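Local coordinates for phosphotriesterase homology protein (Escherichia coli, PDB 1BF6) that hydrolyses phosphorylated glyceryl acetates, with two zinc ions bound per subunit, and is also active on aromatic acetates and propionates, at residues Y7-E12 with D258-T263; Q37-L42 with R48-M53; M241-T244 with H248-A251. All coordinates share one frame; numbering follows the deposited sequence.

Interaction 1: residues Y7-E12 with D258-T263; sequences YTLAHE and DYLLTT. With ZN (zinc ion), chain C.
Leu9 and Leu260 meet methyl to methyl, CD1 of Leu9 lying 4.0 Å from CD2 of Leu260, while the two side chains slide past each other in opposite directions. A second apolar touch lies one residue further along helix 259-270 and near the start of the strand: CE2 on the Tyr7 ring is 4.2 Å from CD2 of Leu261, which comes to the ring obliquely. The backbones stay well apart, with the CA atoms of Leu9 and Leu260 separated by 9.0 Å, so the joint consists of branched and aromatic side chains spanning the gap. Leu260 points at the strand from its CB onward, with CG anti to the backbone N (chi1 179°). The first turn of its helix is anchored by the carbonyl of Asp258, whose O accepts from Leu261 N at 3.0 Å and from Thr262 N at 2.8 Å.

Outward from the apolar pairs, the Tyr7 hydroxyl is hydrogen-bonded to Asp279, one of the glucose-binding residues. At the other end of the segment the chain turns a corner at Ala10 and His11, and NE2 of His11 binds a zinc ion at 2.3 Å alongside His13, Glu124 and Asp242. His11 and His13 form the His-X-His pair at the end of the first barrel strand, characteristic of the phosphotriesterase family.

The contact thus lays the start of helix 259-270 against strand 7-12 of the TIM barrel. Leu9 also touches Val47 of strand 47-52 and Leu42 of helix 32-44, and Tyr7 and Leu261 both lean on Leu282 of helix 275-289.

Interaction 2: residues Q37-L42 with R48-M53; sequences QEMNDL and RNVIEM
Met39 and Leu42 pack against Val50 in a purely apolar helix-on-strand contact of the TIM barrel, all three side chains being buried. Helix 32-44 lies in the connection between the parallel, neighbouring strands 7-12 and 47-52; together they form a beta-alpha-beta crossover, and here the helix folds back onto the second of those strands. The spacing of three residues puts Met39 and Leu42 about one turn apart on the same side of the helix, so both can reach one valine.

Each of the two side chains crosses that of Val50 at about a right angle, and both use the same methyl, CG2. The Leu42 approach is made by CD1, 4.2 Å from CG2 of Val50. Where the helix is nearest the strand, the CA atoms of Leu42 and Arg48 are still 7.8 Å apart, which leaves room for a layer of side chains.

The neighbours extend this layer: Leu42 also touches Leu9 of strand 7-12, Met39 reaches Val68 and Thr72 of helix 62-72, and Val50 borders Glu12. Met39 gets to the valine by bending: its chi2 of -56° and chi3 of 107° fold the thioether so that SD lies 4.1 Å from CG2 of Val50.

Interaction 3: residues M241-T244 with H248-A251; sequences MDIT and HLKA. With ZN (zinc ion), chain C; SO4 (sulfate ion), chain F.
A backbone amide bonded to a histidine ring sets this contact apart: Thr244 N donates to ND1 of His248 over 3.2 Å, almost straight at 172° and in the ring plane. Both segments belong to the long loop that follows strand 237-239 at the zinc end of the TIM barrel, and the bond ties two parts of that loop together. At the start of the loop, OD1 of Asp242 binds a zinc ion at 2.4 Å, beside His11, His13 and Glu124.

Behind the bond, Ile243 lies against the root of the histidine, its side chain running past in the opposite direction; CD1 and CG2 of Ile243 both lie 3.8 Å from CB of His248. CG2 of Ile243 also approaches CD2 of Leu249 at 4.3 Å, and both residues touch Leu29. Tyr255 meets the imidazole with ring planes at about 45°. Replacing His248 by an alanine would probably leave the Thr244 amide without its acceptor and open a gap where the ring lies beside Thr244 and Tyr255.

Thr244 runs alongside His248, pointing the same way. O3 of a sulfate, probably from the crystallisation liquor and also bonded to Lys212 and Tyr215, lies at the edge of the imidazole, in its plane, 3.5 Å from CE1 of His248. Thr244 OG1, placed between its own N and C (chi1 59°), donates to sulfate O2 at 2.8 Å.

Overall arrangement
Along the chain, interaction 1 closes the widest loop, joining strand 7-12 near the N-terminus to helix 259-270, and interactions 2 and 3 lie within it in series. The centres of interactions 1 and 2 are about 8 Å apart, and each is about 11 Å from that of interaction 3. Interactions 1 and 2 share the sheet in which strands 7-12 and 47-52 are neighbours. Interactions 1 and 3 supply His11 and Asp242 to one zinc ion, and Glu12 accepts from Met241 N. Lys250 joins all three, forming salt bridges with Glu38, Asp41 and Asp258. The first and last parts of the barrel thus meet at the metal site.

Interaction 1: residues Y7-E12 with D258-T263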
loop_
_atom_site.group_PDB
_atom_site.type_symbol
_atom_site.label_atom_id
_atom_site.label_comp_id
_atom_site.label_asym_id
_atom_site.label_seq_id
_atom_site.Cartn_x
_atom_site.Cartn_y
_atom_site.Cartn_z
ATOM N N TYR A 7 12.268 -3.580 9.168
ATOM C CA TYR A 7 11.237 -2.610 8.817
ATOM C C TYR A 7 10.438 -3.041 7.584
ATOM O O TYR A 7 10.927 -3.804 6.740
ATOM C CB TYR A 7 11.861 -1.246 8.533
ATOM C CG TYR A 7 12.495 -0.566 9.733
ATOM C CD1 TYR A 7 11.929 -0.674 11.008
ATOM C CD2 TYR A 7 13.613 0.250 9.576
ATOM C CE1 TYR A 7 12.457 0.021 12.088
ATOM C CE2 TYR A 7 14.148 0.945 10.646
ATOM C CZ TYR A 7 13.567 0.830 11.898
ATOM O OH TYR A 7 14.094 1.519 12.959
ATOM N N THR A 8 9.230 -2.499 7.470
ATOM C CA THR A 8 8.343 -2.802 6.353
ATOM C C THR A 8 7.751 -1.517 5.769
ATOM O O THR A 8 7.232 -0.670 6.510
ATOM C CB THR A 8 7.155 -3.722 6.816
ATOM O OG1 THR A 8 7.657 -4.978 7.277
ATOM C CG2 THR A 8 6.166 -3.952 5.668
ATOM N N LEU A 9 7.875 -1.352 4.448
ATOM C CA LEU A 9 7.281 -0.206 3.743
ATOM C C LEU A 9 5.913 -0.783 3.345
ATOM O O LEU A 9 5.834 -1.697 2.534
ATOM C CB LEU A 9 8.110 0.172 2.511
ATOM C CG LEU A 9 9.167 1.271 2.728
ATOM C CD1 LEU A 9 10.077 0.945 3.895
ATOM C CD2 LEU A 9 9.965 1.484 1.449
ATOM N N ALA A 10 4.864 -0.248 3.956
ATOM C CA ALA A 10 3.492 -0.741 3.789
ATOM C C ALA A 10 2.775 -0.542 2.456
ATOM O O ALA A 10 1.730 -1.156 2.231
ATOM C CB ALA A 10 2.622 -0.191 4.921
ATOM N N HIS A 11 3.325 0.289 1.574
ATOM C CA HIS A 11 2.662 0.570 0.293
ATOM C C HIS A 11 3.640 1.092 -0.744
ATOM O O HIS A 11 3.934 2.286 -0.779
ATOM C CB HIS A 11 1.570 1.614 0.504
ATOM C CG HIS A 11 0.702 1.830 -0.698
ATOM N ND1 HIS A 11 -0.651 1.553 -0.725
ATOM C CD2 HIS A 11 1.015 2.286 -1.939
ATOM C CE1 HIS A 11 -1.116 1.840 -1.941
ATOM N NE2 HIS A 11 -0.145 2.286 -2.708
ATOM N N GLU A 12 4.094 0.201 -1.612
ATOM C CA GLU A 12 5.050 0.554 -2.648
ATOM C C GLU A 12 4.767 -0.149 -3.965
ATOM O O GLU A 12 3.955 -1.077 -4.043
ATOM C CB GLU A 12 6.463 0.146 -2.215
ATOM C CG GLU A 12 6.967 0.813 -0.947
ATOM C CD GLU A 12 7.007 2.318 -1.047
ATOM O OE1 GLU A 12 7.129 2.860 -2.168
ATOM O OE2 GLU A 12 6.913 2.972 0.005
ATOM N N ASP A 258 14.259 4.963 0.102
ATOM C CA ASP A 258 14.912 5.222 1.388
ATOM C C ASP A 258 14.826 6.653 1.905
ATOM O O ASP A 258 15.402 6.965 2.939
ATOM C CB ASP A 258 16.356 4.706 1.403
ATOM C CG ASP A 258 17.308 5.522 0.519
ATOM O OD1 ASP A 258 16.874 6.411 -0.248
ATOM O OD2 ASP A 258 18.518 5.239 0.598
ATOM N N TYR A 259 14.130 7.524 1.174
ATOM C CA TYR A 259 13.925 8.905 1.605
ATOM C C TYR A 259 13.209 8.853 2.955
ATOM O O TYR A 259 13.387 9.724 3.802
ATOM C CB TYR A 259 13.050 9.649 0.591
ATOM C CG TYR A 259 12.663 11.046 0.985
ATOM C CD1 TYR A 259 11.505 11.298 1.728
ATOM C CD2 TYR A 259 13.428 12.133 0.573
ATOM C CE1 TYR A 259 11.121 12.607 2.043
ATOM C CE2 TYR A 259 13.053 13.435 0.877
ATOM C CZ TYR A 259 11.905 13.663 1.608
ATOM O OH TYR A 259 11.553 14.956 1.895
ATOM N N LEU A 260 12.388 7.820 3.139
ATOM C CA LEU A 260 11.647 7.644 4.382
ATOM C C LEU A 260 12.609 7.585 5.566
ATOM O O LEU A 260 12.360 8.195 6.603
ATOM C CB LEU A 260 10.838 6.336 4.326
ATOM C CG LEU A 260 10.010 5.964 5.559
ATOM C CD1 LEU A 260 8.902 6.971 5.774
ATOM C CD2 LEU A 260 9.423 4.563 5.383
ATOM N N LEU A 261 13.722 6.884 5.381
ATOM C CA LEU A 261 14.703 6.704 6.451
ATOM C C LEU A 261 15.839 7.729 6.489
ATOM O O LEU A 261 16.343 8.065 7.566
ATOM C CB LEU A 261 15.251 5.271 6.394
ATOM C CG LEU A 261 14.145 4.216 6.605
ATOM C CD1 LEU A 261 14.605 2.834 6.220
ATOM C CD2 LEU A 261 13.652 4.253 8.047
ATOM N N THR A 262 16.229 8.236 5.323
ATOM C CA THR A 262 17.316 9.215 5.248
ATOM C C THR A 262 16.828 10.625 5.543
ATOM O O THR A 262 17.593 11.458 6.040
ATOM C CB THR A 262 17.993 9.229 3.858
ATOM O OG1 THR A 262 17.054 9.678 2.871
ATOM C CG2 THR A 262 18.513 7.847 3.488
ATOM N N THR A 263 15.538 10.876 5.314
ATOM C CA THR A 263 14.989 12.207 5.514
ATOM C C THR A 263 13.744 12.365 6.381
ATOM O O THR A 263 13.757 13.147 7.325
ATOM C CB THR A 263 14.726 12.887 4.134
ATOM O OG1 THR A 263 15.910 12.817 3.333
ATOM C CG2 THR A 263 14.294 14.320 4.298
HETATM ZN ZN ZN C . 0.089 2.842 -4.904
#

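Interaction 2: residues Q37-L42 with R48-M53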
loop_
_atom_site.group_PDB
_atom_site.type_symbol
_atom_site.label_atom_id
_atom_site.label_comp_id
_atom_site.label_asym_id
_atom_site.label_seq_id
_atom_site.Cartn_x
_atom_site.Cartn_y
_atom_site.Cartn_z
ATOM N N GLN A 37 18.999 -1.489 -6.854
ATOM C CA GLN A 37 19.903 -0.626 -6.089
ATOM C C GLN A 37 19.142 0.048 -4.945
ATOM O O GLN A 37 19.659 0.151 -3.825
ATOM C CB GLN A 37 20.553 0.425 -7.002
ATOM C CG GLN A 37 21.604 -0.155 -7.961
ATOM C CD GLN A 37 21.807 0.681 -9.235
ATOM O OE1 GLN A 37 21.588 1.902 -9.256
ATOM N NE2 GLN A 37 22.221 0.014 -10.309
ATOM N N GLU A 38 17.903 0.465 -5.217
ATOM C CA GLU A 38 17.062 1.103 -4.207
ATOM C C GLU A 38 16.725 0.124 -3.079
ATOM O O GLU A 38 16.606 0.523 -1.924
ATOM C CB GLU A 38 15.769 1.616 -4.838
ATOM C CG GLU A 38 15.970 2.719 -5.886
ATOM C CD GLU A 38 15.958 4.130 -5.307
ATOM O OE1 GLU A 38 15.718 4.310 -4.091
ATOM O OE2 GLU A 38 16.163 5.082 -6.091
ATOM N N MET A 39 16.561 -1.154 -3.415
ATOM C CA MET A 39 16.238 -2.157 -2.397
ATOM C C MET A 39 17.465 -2.407 -1.530
ATOM O O MET A 39 17.336 -2.591 -0.327
ATOM C CB MET A 39 15.713 -3.458 -3.026
ATOM C CG MET A 39 14.373 -3.306 -3.768
ATOM S SD MET A 39 12.999 -2.631 -2.807
ATOM C CE MET A 39 12.840 -0.941 -3.505
ATOM N N ASN A 40 18.653 -2.374 -2.131
ATOM C CA ASN A 40 19.894 -2.548 -1.375
ATOM C C ASN A 40 20.062 -1.378 -0.398
ATOM O O ASN A 40 20.492 -1.573 0.740
ATOM C CB ASN A 40 21.107 -2.630 -2.307
ATOM C CG ASN A 40 21.184 -3.944 -3.061
ATOM O OD1 ASN A 40 21.801 -4.026 -4.125
ATOM N ND2 ASN A 40 20.585 -4.982 -2.506
ATOM N N ASP A 41 19.695 -0.171 -0.834
ATOM C CA ASP A 41 19.780 1.020 0.020
ATOM C C ASP A 41 18.815 0.865 1.201
ATOM O O ASP A 41 19.129 1.231 2.335
ATOM C CB ASP A 41 19.405 2.290 -0.761
ATOM C CG ASP A 41 20.389 2.624 -1.885
ATOM O OD1 ASP A 41 21.414 1.922 -2.047
ATOM O OD2 ASP A 41 20.113 3.596 -2.620
ATOM N N LEU A 42 17.622 0.349 0.917
ATOM C CA LEU A 42 16.633 0.132 1.962
ATOM C C LEU A 42 17.164 -0.873 2.992
ATOM O O LEU A 42 17.001 -0.673 4.195
ATOM C CB LEU A 42 15.318 -0.393 1.368
ATOM C CG LEU A 42 14.380 0.578 0.652
ATOM C CD1 LEU A 42 13.159 -0.206 0.150
ATOM C CD2 LEU A 42 13.954 1.703 1.577
ATOM N N ARG A 48 13.383 -4.834 5.632
ATOM C CA ARG A 48 13.461 -6.221 5.201
ATOM C C ARG A 48 12.271 -6.636 4.314
ATOM O O ARG A 48 12.401 -7.556 3.512
ATOM C CB ARG A 48 13.582 -7.155 6.417
ATOM C CG ARG A 48 14.903 -7.016 7.173
ATOM C CD ARG A 48 16.063 -7.500 6.310
ATOM N NE ARG A 48 17.360 -7.384 6.982
ATOM C CZ ARG A 48 18.170 -6.328 6.900
ATOM N NH1 ARG A 48 17.838 -5.265 6.173
ATOM N NH2 ARG A 48 19.315 -6.331 7.559
ATOM N N ASN A 49 11.155 -5.916 4.431
ATOM C CA ASN A 49 9.930 -6.219 3.662
ATOM C C ASN A 49 9.319 -5.014 2.952
ATOM O O ASN A 49 9.293 -3.910 3.492
ATOM C CB ASN A 49 8.844 -6.780 4.595
ATOM C CG ASN A 49 9.390 -7.770 5.603
ATOM O OD1 ASN A 49 9.712 -8.907 5.265
ATOM N ND2 ASN A 49 9.535 -7.321 6.844
ATOM N N VAL A 50 8.732 -5.266 1.782
ATOM C CA VAL A 50 8.051 -4.231 1.001
ATOM C C VAL A 50 6.741 -4.859 0.536
ATOM O O VAL A 50 6.774 -5.923 -0.069
ATOM C CB VAL A 50 8.845 -3.794 -0.278
ATOM C CG1 VAL A 50 7.982 -2.850 -1.130
ATOM C CG2 VAL A 50 10.143 -3.063 0.118
ATOM N N ILE A 51 5.622 -4.206 0.848
ATOM C CA ILE A 51 4.294 -4.674 0.440
ATOM C C ILE A 51 3.996 -3.998 -0.913
ATOM O O ILE A 51 3.737 -2.792 -0.983
ATOM C CB ILE A 51 3.199 -4.294 1.472
ATOM C CG1 ILE A 51 3.696 -4.546 2.909
ATOM C CG2 ILE A 51 1.913 -5.122 1.214
ATOM C CD1 ILE A 51 4.148 -5.981 3.200
ATOM N N GLU A 52 4.075 -4.789 -1.974
ATOM C CA GLU A 52 3.864 -4.310 -3.332
ATOM C C GLU A 52 2.370 -4.229 -3.679
ATOM O O GLU A 52 1.648 -5.234 -3.630
ATOM C CB GLU A 52 4.659 -5.199 -4.283
ATOM C CG GLU A 52 5.375 -4.438 -5.396
ATOM C CD GLU A 52 4.485 -4.166 -6.588
ATOM O OE1 GLU A 52 3.390 -4.765 -6.665
ATOM O OE2 GLU A 52 4.886 -3.366 -7.463
ATOM N N MET A 53 1.944 -3.028 -4.075
ATOM C CA MET A 53 0.547 -2.699 -4.368
ATOM C C MET A 53 0.055 -2.745 -5.812
ATOM O O MET A 53 -1.046 -2.254 -6.102
ATOM C CB MET A 53 0.267 -1.298 -3.825
ATOM C CG MET A 53 0.543 -1.122 -2.336
ATOM S SD MET A 53 -0.759 -1.838 -1.288
ATOM C CE MET A 53 0.020 -3.279 -0.822
#

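Interaction 3: residues M241-T244 with H248-A251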
loop_
_atom_site.group_PDB
_atom_site.type_symbol
_atom_site.label_atom_id
_atom_site.label_comp_id
_atom_site.label_asym_id
_atom_site.label_seq_id
_atom_site.Cartn_x
_atom_site.Cartn_y
_atom_site.Cartn_z
ATOM N N MET A 241 6.118 5.407 1.020
ATOM C CA MET A 241 6.375 6.471 0.037
ATOM C C MET A 241 5.444 6.396 -1.190
ATOM O O MET A 241 5.232 7.392 -1.898
ATOM C CB MET A 241 7.818 6.348 -0.482
ATOM C CG MET A 241 8.911 6.348 0.587
ATOM S SD MET A 241 8.957 7.890 1.441
ATOM C CE MET A 241 9.527 8.955 0.122
ATOM N N ASP A 242 4.916 5.198 -1.452
ATOM C CA ASP A 242 4.070 4.949 -2.622
ATOM C C ASP A 242 4.790 5.394 -3.912
ATOM O O ASP A 242 4.245 6.205 -4.682
ATOM C CB ASP A 242 2.715 5.656 -2.504
ATOM C CG ASP A 242 1.748 5.262 -3.615
ATOM O OD1 ASP A 242 1.971 4.214 -4.263
ATOM O OD2 ASP A 242 0.793 6.010 -3.847
ATOM N N ILE A 243 6.026 4.915 -4.101
ATOM C CA ILE A 243 6.814 5.228 -5.305
ATOM C C ILE A 243 6.047 4.638 -6.502
ATOM O O ILE A 243 5.622 3.474 -6.462
ATOM C CB ILE A 243 8.240 4.618 -5.240
ATOM C CG1 ILE A 243 9.052 5.262 -4.107
ATOM C CG2 ILE A 243 8.951 4.766 -6.573
ATOM C CD1 ILE A 243 9.177 6.768 -4.208
ATOM N N THR A 244 5.872 5.447 -7.547
ATOM C CA THR A 244 5.121 5.040 -8.736
ATOM C C THR A 244 5.751 5.450 -10.075
ATOM O O THR A 244 5.352 4.941 -11.119
ATOM C CB THR A 244 3.697 5.661 -8.722
ATOM O OG1 THR A 244 3.796 7.091 -8.688
ATOM C CG2 THR A 244 2.881 5.200 -7.512
ATOM N N HIS A 248 10.900 9.262 -9.589
ATOM C CA HIS A 248 10.973 9.164 -8.129
ATOM C C HIS A 248 12.284 8.473 -7.704
ATOM O O HIS A 248 12.728 8.614 -6.563
ATOM C CB HIS A 248 9.780 8.365 -7.568
ATOM C CG HIS A 248 8.451 9.041 -7.726
ATOM N ND1 HIS A 248 7.261 8.343 -7.742
ATOM C CD2 HIS A 248 8.116 10.350 -7.830
ATOM C CE1 HIS A 248 6.252 9.190 -7.840
ATOM N NE2 HIS A 248 6.744 10.414 -7.896
ATOM N N LEU A 249 12.871 7.703 -8.615
ATOM C CA LEU A 249 14.107 6.973 -8.365
ATOM C C LEU A 249 15.311 7.920 -8.283
ATOM O O LEU A 249 15.371 8.916 -8.995
ATOM C CB LEU A 249 14.331 5.933 -9.462
ATOM C CG LEU A 249 13.177 4.935 -9.704
ATOM C CD1 LEU A 249 13.619 3.902 -10.739
ATOM C CD2 LEU A 249 12.763 4.258 -8.403
ATOM N N LYS A 250 16.246 7.615 -7.387
ATOM C CA LYS A 250 17.434 8.453 -7.203
ATOM C C LYS A 250 18.283 8.577 -8.473
ATOM O O LYS A 250 18.766 9.664 -8.784
ATOM C CB LYS A 250 18.279 7.956 -6.013
ATOM C CG LYS A 250 17.543 8.063 -4.668
ATOM C CD LYS A 250 18.462 7.995 -3.455
ATOM C CE LYS A 250 19.118 6.643 -3.291
ATOM N NZ LYS A 250 18.144 5.600 -2.868
ATOM N N ALA A 251 18.440 7.478 -9.211
ATOM C CA ALA A 251 19.216 7.471 -10.453
ATOM C C ALA A 251 18.656 8.444 -11.502
ATOM O O ALA A 251 19.371 8.842 -12.420
ATOM C CB ALA A 251 19.288 6.061 -11.032
HETATM ZN ZN ZN C . 0.089 2.842 -4.904
HETATM S S SO4 F . 1.622 10.120 -8.554
HETATM O O1 SO4 F . 1.510 11.198 -9.533
HETATM O O2 SO4 F . 1.718 8.789 -9.292
HETATM O O3 SO4 F . 2.891 10.239 -7.665
HETATM O O4 SO4 F . 0.420 10.165 -7.615
#